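Local coordinates for protein geranyltranstransferase (Marinomonas sp. MED121, PDB 4F62) that probably catalyses chain elongation of isoprenoid diphosphates, as a putative farnesyl-diphosphate synthase of the all-helical isoprenoid synthase fold, at residues T10-R15 / L52-A57; G44-R49 / A287-D292. All coordinates share one frame; numbering follows the deposited sequence.

Contact 1: T10-R15 / L52-A57; sequences TYTQSR and LTYASA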
loop_
_atom_site.group_PDB
_atom_site.type_symbol
_atom_site.label_atom_id
_atom_site.label_comp_id
_atom_site.label_asym_id
_atom_site.label_seq_id
_atom_site.Cartn_x
_atom_site.Cartn_y
_atom_site.Cartn_z
ATOM N N THR A 10 -19.297 20.107 6.555
ATOM C CA THR A 10 -18.387 20.839 7.431
ATOM C C THR A 10 -17.849 19.932 8.552
ATOM O O THR A 10 -16.641 19.864 8.785
ATOM C CB THR A 10 -19.083 22.064 8.036
ATOM O OG1 THR A 10 -19.497 22.938 6.982
ATOM C CG2 THR A 10 -18.146 22.821 8.983
ATOM N N TYR A 11 -18.745 19.216 9.226
ATOM C CA TYR A 11 -18.340 18.321 10.318
ATOM C C TYR A 11 -17.330 17.260 9.872
ATOM O O TYR A 11 -16.258 17.104 10.484
ATOM C CB TYR A 11 -19.571 17.663 10.972
ATOM C CG TYR A 11 -19.217 16.645 12.046
ATOM C CD1 TYR A 11 -18.934 17.042 13.350
ATOM C CD2 TYR A 11 -19.168 15.292 11.751
ATOM C CE1 TYR A 11 -18.602 16.102 14.332
ATOM C CE2 TYR A 11 -18.831 14.349 12.714
ATOM C CZ TYR A 11 -18.553 14.758 14.000
ATOM O OH TYR A 11 -18.218 13.816 14.944
ATOM N N THR A 12 -17.665 16.526 8.811
ATOM C CA THR A 12 -16.818 15.417 8.375
ATOM C C THR A 12 -15.499 15.866 7.744
ATOM O O THR A 12 -14.469 15.208 7.908
ATOM C CB THR A 12 -17.572 14.466 7.414
ATOM O OG1 THR A 12 -18.066 15.216 6.309
ATOM C CG2 THR A 12 -18.753 13.841 8.127
ATOM N N GLN A 13 -15.538 16.955 6.988
ATOM C CA GLN A 13 -14.313 17.516 6.428
ATOM C C GLN A 13 -13.349 17.959 7.540
ATOM O O GLN A 13 -12.176 17.619 7.501
ATOM C CB GLN A 13 -14.638 18.674 5.463
ATOM C CG GLN A 13 -15.210 18.188 4.114
ATOM C CD GLN A 13 -15.929 19.278 3.306
ATOM O OE1 GLN A 13 -16.104 20.417 3.765
ATOM N NE2 GLN A 13 -16.357 18.920 2.095
ATOM N N SER A 14 -13.849 18.723 8.516
ATOM C CA SER A 14 -13.042 19.108 9.674
ATOM C C SER A 14 -12.529 17.861 10.393
ATOM O O SER A 14 -11.354 17.771 10.759
ATOM C CB SER A 14 -13.850 19.958 10.651
ATOM O OG SER A 14 -14.312 21.136 10.010
ATOM N N ARG A 15 -13.415 16.890 10.579
ATOM C CA ARG A 15 -13.055 15.689 11.313
ATOM C C ARG A 15 -11.955 14.886 10.610
ATOM O O ARG A 15 -10.950 14.521 11.241
ATOM C CB ARG A 15 -14.290 14.815 11.597
ATOM C CG ARG A 15 -13.981 13.606 12.474
ATOM C CD ARG A 15 -15.217 12.851 12.943
ATOM N NE ARG A 15 -14.815 11.615 13.614
ATOM C CZ ARG A 15 -15.421 11.093 14.675
ATOM N NH1 ARG A 15 -16.482 11.688 15.195
ATOM N NH2 ARG A 15 -14.958 9.970 15.217
ATOM N N LEU A 52 -18.936 9.895 2.652
ATOM C CA LEU A 52 -19.690 8.654 2.483
ATOM C C LEU A 52 -19.408 7.673 3.613
ATOM O O LEU A 52 -20.311 6.989 4.086
ATOM C CB LEU A 52 -19.322 7.978 1.159
ATOM C CG LEU A 52 -19.857 8.639 -0.112
ATOM C CD1 LEU A 52 -19.199 7.989 -1.325
ATOM C CD2 LEU A 52 -21.385 8.522 -0.186
ATOM N N THR A 53 -18.148 7.590 4.035
ATOM C CA THR A 53 -17.757 6.664 5.098
ATOM C C THR A 53 -18.453 7.009 6.410
ATOM O O THR A 53 -19.040 6.141 7.073
ATOM C CB THR A 53 -16.235 6.679 5.305
ATOM O OG1 THR A 53 -15.594 6.494 4.035
ATOM C CG2 THR A 53 -15.791 5.553 6.265
ATOM N N TYR A 54 -18.404 8.281 6.787
ATOM C CA TYR A 54 -19.031 8.691 8.037
ATOM C C TYR A 54 -20.546 8.553 7.943
ATOM O O TYR A 54 -21.196 8.218 8.937
ATOM C CB TYR A 54 -18.670 10.134 8.387
ATOM C CG TYR A 54 -17.234 10.331 8.812
ATOM C CD1 TYR A 54 -16.746 9.753 9.984
ATOM C CD2 TYR A 54 -16.368 11.119 8.060
ATOM C CE1 TYR A 54 -15.423 9.941 10.386
ATOM C CE2 TYR A 54 -15.042 11.317 8.457
ATOM C CZ TYR A 54 -14.578 10.732 9.617
ATOM O OH TYR A 54 -13.273 10.940 10.005
ATOM N N ALA A 55 -21.104 8.835 6.760
ATOM C CA ALA A 55 -22.566 8.778 6.564
ATOM C C ALA A 55 -23.083 7.352 6.706
ATOM O O ALA A 55 -24.150 7.117 7.267
ATOM C CB ALA A 55 -22.964 9.343 5.187
ATOM N N SER A 56 -22.321 6.395 6.192
ATOM C CA SER A 56 -22.722 4.993 6.266
ATOM C C SER A 56 -22.619 4.466 7.691
ATOM O O SER A 56 -23.496 3.733 8.146
ATOM C CB SER A 56 -21.860 4.140 5.338
ATOM O OG SER A 56 -21.998 4.619 4.017
ATOM N N ALA A 57 -21.548 4.835 8.391
ATOM C CA ALA A 57 -21.412 4.464 9.802
ATOM C C ALA A 57 -22.613 4.968 10.599
ATOM O O ALA A 57 -23.168 4.247 11.425
ATOM C CB ALA A 57 -20.118 5.015 10.392
#
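Y54 reaches from helix 48-60 across to helix 5-23, where T12 and R15, one turn apart, receive its side chain. Between 10-15 and 52-57 the nearest CA atoms are those of T12 and Y54, 7.1 Å apart. Followed outward from its backbone, Y54 first meets the T12 methyl: CB lies 3.7 Å from T12 CG2, with CG little further from it. On the ring, CD2 touches T12 CB and CG2, each at 3.6 Å, the two side chains lying alongside with opposite headings; CE2 comes 4.0 Å from T12 O. Further out along the ring, on the same side of its plane, R15 takes over. CE1 lies 3.7 Å from R15 NE, CZ is near CG and CD of the same arginine, and the phenol oxygen OH ends 3.7 Å from R15 CG. R15 gets there with CG anti to its backbone N (chi1 -175°) and the chain extended as far as NE, which carries the guanidinium past the ring at 55° between planes. Its rotation is steadied from its own helix: NH1 donates to Y11 OH at 2.8 Å, and that oxygen lies in the guanidinium plane. The T12 hydroxyl bonds back to F8 O, leaving the methyl for the tyrosine. No hydrogen bond links the two segments directly. Instead R15 NE, by a salt bridge, and Y54 OH, by a hydrogen bond, share D68 OD1 on helix 65-86. This shared carboxylate would balance the arginine charge and satisfy the buried phenol, tying three helices of the isoprenoid synthase fold together.

Contact 2: G44-R49 / A287-D292; sequences GGKRIR and ANYIID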
loop_
_atom_site.group_PDB
_atom_site.type_symbol
_atom_site.label_atom_id
_atom_site.label_comp_id
_atom_site.label_asym_id
_atom_site.label_seq_id
_atom_site.Cartn_x
_atom_site.Cartn_y
_atom_site.Cartn_z
ATOM N N GLY A 44 -6.201 20.725 -1.658
ATOM C CA GLY A 44 -7.599 20.801 -1.266
ATOM C C GLY A 44 -8.367 19.498 -1.456
ATOM O O GLY A 44 -7.845 18.411 -1.162
ATOM N N GLY A 45 -9.609 19.610 -1.942
ATOM C CA GLY A 45 -10.469 18.457 -2.192
ATOM C C GLY A 45 -11.690 18.417 -1.280
ATOM O O GLY A 45 -11.613 18.856 -0.133
ATOM N N LYS A 46 -12.806 17.871 -1.761
ATOM C CA LYS A 46 -14.066 17.944 -1.007
ATOM C C LYS A 46 -14.358 16.777 -0.037
ATOM O O LYS A 46 -15.384 16.784 0.658
ATOM C CB LYS A 46 -15.249 18.166 -1.957
ATOM C CG LYS A 46 -15.230 19.527 -2.660
ATOM C CD LYS A 46 -15.036 20.670 -1.653
ATOM C CE LYS A 46 -15.190 22.045 -2.298
ATOM N NZ LYS A 46 -16.618 22.394 -2.572
ATOM N N ARG A 47 -13.452 15.801 0.023
ATOM C CA ARG A 47 -13.568 14.661 0.951
ATOM C C ARG A 47 -14.845 13.826 0.768
ATOM O O ARG A 47 -15.443 13.360 1.751
ATOM C CB ARG A 47 -13.492 15.131 2.412
ATOM C CG ARG A 47 -12.373 16.089 2.713
ATOM C CD ARG A 47 -11.043 15.509 2.288
ATOM N NE ARG A 47 -9.943 16.222 2.930
ATOM C CZ ARG A 47 -8.693 16.253 2.476
ATOM N NH1 ARG A 47 -8.372 15.617 1.355
ATOM N NH2 ARG A 47 -7.765 16.929 3.143
ATOM N N ILE A 48 -15.264 13.653 -0.481
ATOM C CA ILE A 48 -16.448 12.864 -0.802
ATOM C C ILE A 48 -16.380 11.476 -0.176
ATOM O O ILE A 48 -17.349 10.988 0.413
ATOM C CB ILE A 48 -16.557 12.660 -2.309
ATOM C CG1 ILE A 48 -16.752 14.002 -3.010
ATOM C CG2 ILE A 48 -17.674 11.702 -2.628
ATOM C CD1 ILE A 48 -17.939 14.737 -2.548
ATOM N N ARG A 49 -15.228 10.833 -0.299
ATOM C CA ARG A 49 -15.100 9.476 0.227
ATOM C C ARG A 49 -15.152 9.417 1.759
ATOM O O ARG A 49 -15.870 8.586 2.324
ATOM C CB ARG A 49 -13.876 8.769 -0.384
ATOM C CG ARG A 49 -14.081 8.539 -1.898
ATOM C CD ARG A 49 -12.780 8.325 -2.679
ATOM N NE ARG A 49 -13.013 8.430 -4.128
ATOM C CZ ARG A 49 -13.200 9.575 -4.783
ATOM N NH1 ARG A 49 -13.186 10.732 -4.125
ATOM N NH2 ARG A 49 -13.399 9.567 -6.097
ATOM N N ALA A 287 -25.977 11.851 -2.277
ATOM C CA ALA A 287 -26.271 11.307 -3.598
ATOM C C ALA A 287 -26.417 12.471 -4.580
ATOM O O ALA A 287 -25.759 12.504 -5.629
ATOM C CB ALA A 287 -27.538 10.467 -3.569
ATOM N N ASN A 288 -27.261 13.432 -4.221
ATOM C CA ASN A 288 -27.506 14.593 -5.077
ATOM C C ASN A 288 -26.245 15.432 -5.312
ATOM O O ASN A 288 -25.963 15.837 -6.440
ATOM C CB ASN A 288 -28.639 15.453 -4.506
ATOM C CG ASN A 288 -29.777 14.611 -3.934
ATOM O OD1 ASN A 288 -29.845 13.400 -4.167
ATOM N ND2 ASN A 288 -30.670 15.249 -3.171
ATOM N N TYR A 289 -25.484 15.677 -4.247
ATOM C CA TYR A 289 -24.250 16.462 -4.338
ATOM C C TYR A 289 -23.186 15.834 -5.260
ATOM O O TYR A 289 -22.647 16.509 -6.144
ATOM C CB TYR A 289 -23.665 16.674 -2.943
ATOM C CG TYR A 289 -22.333 17.391 -2.923
ATOM C CD1 TYR A 289 -22.227 18.716 -3.336
ATOM C CD2 TYR A 289 -21.187 16.753 -2.464
ATOM C CE1 TYR A 289 -21.008 19.382 -3.306
ATOM C CE2 TYR A 289 -19.969 17.409 -2.426
ATOM C CZ TYR A 289 -19.883 18.722 -2.850
ATOM O OH TYR A 289 -18.668 19.371 -2.815
ATOM N N ILE A 290 -22.884 14.554 -5.039
ATOM C CA ILE A 290 -21.878 13.831 -5.830
ATOM C C ILE A 290 -22.294 13.746 -7.295
ATOM O O ILE A 290 -21.516 14.083 -8.202
ATOM C CB ILE A 290 -21.633 12.401 -5.294
ATOM C CG1 ILE A 290 -20.996 12.456 -3.900
ATOM C CG2 ILE A 290 -20.735 11.622 -6.240
ATOM C CD1 ILE A 290 -21.152 11.163 -3.091
ATOM N N ILE A 291 -23.525 13.300 -7.516
ATOM C CA ILE A 291 -24.083 13.223 -8.860
ATOM C C ILE A 291 -24.092 14.589 -9.534
ATOM O O ILE A 291 -23.569 14.732 -10.643
ATOM C CB ILE A 291 -25.515 12.661 -8.834
ATOM C CG1 ILE A 291 -25.477 11.157 -8.563
ATOM C CG2 ILE A 291 -26.230 12.926 -10.150
ATOM C CD1 ILE A 291 -26.855 10.537 -8.445
ATOM N N ASP A 292 -24.652 15.571 -8.820
ATOM C CA ASP A 292 -24.989 16.919 -9.300
ATOM C C ASP A 292 -26.388 16.940 -9.911
ATOM O O ASP A 292 -27.381 17.079 -9.194
ATOM C CB ASP A 292 -23.940 17.512 -10.256
ATOM C CG ASP A 292 -24.433 18.757 -10.965
ATOM O OD1 ASP A 292 -25.094 18.626 -12.020
ATOM O OD2 ASP A 292 -24.156 19.869 -10.468
#
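The backbones approach most closely at I48 and I290, whose CA atoms are 7.5 Å apart, where the turn leading into helix 48-60, with R47 at its N-cap position, faces the last turn of helix 281-291. I48 carries the apolar part of the contact with two separate branches. Its CD1 methyl meets the edge of the Y289 ring, near the ring plane, at 3.4 Å from CE2. The other branch, CG2, packs 3.5 Å from I290 CD1 and almost as close to I290 CG1. I48 therefore rests against two consecutive residues of the same helical turn. A chi1 of 176° swings the Y289 ring to the side opposite its own amide nitrogen, out beyond I48 toward K46. There the phenol oxygen OH touches the aliphatic chain of K46, 3.4 Å from CG, the lysine chain running nearly perpendicular to the tyrosine. Bends at chi2 and chi4 fold the lysine back around this oxygen, leaving NZ 3.7 Å from Y289 OH, a proximity without a hydrogen bond. The isoleucine packing thus continues into the K46-Y289 pair, the whole contact lying at the protein surface. Among the neighbours, L5 of helix 5-23 touches Y289 and F218 of helix 201-226 touches I290, while I291 places helix 281-291 against helix 249-273. The contact consequently joins the start of helix 48-60 to the last modelled helix, 281-291, within this all-helical bundle.

Contacts 1 and 2 have centres 11 Å apart and share helix 48-60: contact 2 uses its first turn and the residues leading into it, contact 1 its middle. Along the chain their segments alternate, in the order 10-15, 44-49, 52-57 and 287-292. Helix 48-60 therefore packs against both the N-terminal helix 5-23 and the last modelled helix, 281-291. The two contacts also touch directly. Q13 NE2 probably donates to K46 O at 2.8 Å, and L52 packs on I290. Together they bring the two ends of the modelled chain against one early helix of the polyprenyl synthetase fold.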